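Local coordinates for protein protease Do-like 1, chloroplastic (Arabidopsis thaliana, PDB 3QO6) that acts as a chloroplast serine protease of the HtrA family, required at high temperature and possibly involved in degrading damaged proteins, at residues D284-V289 with S298-I303. Sequence-based numbering, arbitrary orientation.
Sequences DIITSV and SDLYRI
Ile286 and Leu300 meet through two methyl groups each: CG2 of Ile286 faces CD1 of Leu300 and CD1 of Ile286 faces CD2 of Leu300, both pairs 4.4 Å apart, a loose apolar touch. CG of Leu300 is anti to its backbone N (chi1 -172°), which carries the two CD methyls from the helix toward the strand. Further along, Val289 adjoins Ile303; the model brings Val289 CG1 too near Ile303 for the detailed fit to be relied on.

Helix 297-304 packs on the curled antiparallel sheet of the PDZ domain, with Ile286, Val289 and Leu300 buried on the inner face between them. Val289 also rests on Val313 and Val315 of the adjoining strand, while Ile286 reaches Ile237. Leu300 and Tyr301 pack on a modified side chain of the bound peptide, and the Tyr301 hydroxyl hydrogen-bonds to the peptide backbone, consistent with the helix that borders the ligand groove in PDZ domains.

No hydrogen bond joins strand and helix. On the helix, NH2 of Arg302 forms a salt bridge with OD1 of Asp299 at 3.5 Å, the carboxylate oxygen sitting at the guanidinium edge, in its plane. On the strand, Thr287 and Ser288 make a classic beta bulge opposite Glu316, whose carboxylate bonds the Thr287 hydroxyl.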
loop_
_atom_site.group_PDB
_atom_site.type_symbol
_atom_site.label_atom_id
_atom_site.label_comp_id
_atom_site.label_asym_id
_atom_site.label_seq_id
_atom_site.Cartn_x
_atom_site.Cartn_y
_atom_site.Cartn_z
ATOM N N ASP B 284 9.183 42.791 4.043
ATOM C CA ASP B 284 9.459 43.046 5.449
ATOM C C ASP B 284 9.385 41.772 6.293
ATOM O O ASP B 284 8.753 40.796 5.913
ATOM C CB ASP B 284 8.481 44.093 6.007
ATOM C CG ASP B 284 8.579 45.421 5.286
ATOM O OD1 ASP B 284 9.639 45.688 4.685
ATOM O OD2 ASP B 284 7.600 46.197 5.323
ATOM N N ILE B 285 10.049 41.789 7.437
ATOM C CA ILE B 285 10.017 40.654 8.333
ATOM C C ILE B 285 9.502 41.159 9.669
ATOM O O ILE B 285 10.106 42.031 10.275
ATOM C CB ILE B 285 11.399 40.045 8.533
ATOM C CG1 ILE B 285 11.951 39.562 7.209
ATOM C CG2 ILE B 285 11.306 38.883 9.475
ATOM C CD1 ILE B 285 13.377 39.162 7.302
ATOM N N ILE B 286 8.379 40.613 10.117
ATOM C CA ILE B 286 7.792 41.042 11.366
ATOM C C ILE B 286 8.515 40.330 12.486
ATOM O O ILE B 286 8.547 39.100 12.529
ATOM C CB ILE B 286 6.293 40.715 11.396
ATOM C CG1 ILE B 286 5.630 41.310 10.156
ATOM C CG2 ILE B 286 5.652 41.267 12.666
ATOM C CD1 ILE B 286 4.208 40.877 9.964
ATOM N N THR B 287 9.098 41.121 13.384
ATOM C CA THR B 287 9.861 40.607 14.510
ATOM C C THR B 287 9.125 40.880 15.817
ATOM O O THR B 287 9.392 40.260 16.850
ATOM C CB THR B 287 11.270 41.259 14.541
ATOM O OG1 THR B 287 11.153 42.672 14.769
ATOM C CG2 THR B 287 11.981 41.037 13.195
ATOM N N SER B 288 8.185 41.814 15.760
ATOM C CA SER B 288 7.398 42.160 16.928
ATOM C C SER B 288 6.154 42.925 16.505
ATOM O O SER B 288 6.123 43.577 15.454
ATOM C CB SER B 288 8.209 43.023 17.895
ATOM O OG SER B 288 8.114 44.401 17.558
ATOM N N VAL B 289 5.121 42.822 17.330
ATOM C CA VAL B 289 3.864 43.507 17.093
ATOM C C VAL B 289 3.568 44.134 18.451
ATOM O O VAL B 289 3.554 43.437 19.471
ATOM C CB VAL B 289 2.770 42.514 16.681
ATOM C CG1 VAL B 289 2.451 41.589 17.832
ATOM C CG2 VAL B 289 1.552 43.256 16.234
ATOM N N SER B 298 2.651 31.121 14.658
ATOM C CA SER B 298 1.887 31.004 15.900
ATOM C C SER B 298 1.927 32.268 16.747
ATOM O O SER B 298 0.910 32.696 17.285
ATOM C CB SER B 298 2.404 29.828 16.739
ATOM O OG SER B 298 2.025 29.964 18.108
ATOM N N ASP B 299 3.111 32.851 16.879
ATOM C CA ASP B 299 3.267 34.054 17.675
ATOM C C ASP B 299 2.426 35.194 17.129
ATOM O O ASP B 299 1.746 35.886 17.890
ATOM C CB ASP B 299 4.741 34.477 17.741
ATOM C CG ASP B 299 5.586 33.546 18.618
ATOM O OD1 ASP B 299 5.042 32.977 19.601
ATOM O OD2 ASP B 299 6.803 33.407 18.331
ATOM N N LEU B 300 2.464 35.381 15.811
ATOM C CA LEU B 300 1.701 36.447 15.179
ATOM C C LEU B 300 0.221 36.194 15.419
ATOM O O LEU B 300 -0.480 37.020 15.997
ATOM C CB LEU B 300 1.993 36.492 13.681
ATOM C CG LEU B 300 1.417 37.679 12.903
ATOM C CD1 LEU B 300 1.995 38.992 13.463
ATOM C CD2 LEU B 300 1.736 37.519 11.398
ATOM N N TYR B 301 -0.239 35.027 14.988
ATOM C CA TYR B 301 -1.626 34.639 15.149
ATOM C C TYR B 301 -2.108 34.889 16.541
ATOM O O TYR B 301 -3.090 35.587 16.752
ATOM C CB TYR B 301 -1.800 33.161 14.859
ATOM C CG TYR B 301 -2.038 32.873 13.413
ATOM C CD1 TYR B 301 -1.252 31.934 12.734
ATOM C CD2 TYR B 301 -3.037 33.546 12.710
ATOM C CE1 TYR B 301 -1.453 31.672 11.394
ATOM C CE2 TYR B 301 -3.242 33.296 11.369
ATOM C CZ TYR B 301 -2.448 32.354 10.715
ATOM O OH TYR B 301 -2.649 32.083 9.380
ATOM N N ARG B 302 -1.399 34.288 17.483
ATOM C CA ARG B 302 -1.728 34.377 18.887
ATOM C C ARG B 302 -1.892 35.823 19.318
ATOM O O ARG B 302 -2.880 36.177 19.965
ATOM C CB ARG B 302 -0.628 33.691 19.703
ATOM C CG ARG B 302 -0.922 33.523 21.183
ATOM C CD ARG B 302 0.299 32.947 21.905
ATOM N NE ARG B 302 1.544 33.604 21.494
ATOM C CZ ARG B 302 1.789 34.918 21.566
ATOM N NH1 ARG B 302 0.879 35.766 22.045
ATOM N NH2 ARG B 302 2.954 35.399 21.137
ATOM N N ILE B 303 -0.942 36.665 18.934
ATOM C CA ILE B 303 -0.991 38.056 19.326
ATOM C C ILE B 303 -2.170 38.824 18.719
ATOM O O ILE B 303 -2.826 39.580 19.424
ATOM C CB ILE B 303 0.336 38.744 18.999
ATOM C CG1 ILE B 303 0.548 39.917 19.939
ATOM C CG2 ILE B 303 0.327 39.235 17.587
ATOM C CD1 ILE B 303 0.365 39.556 21.403
#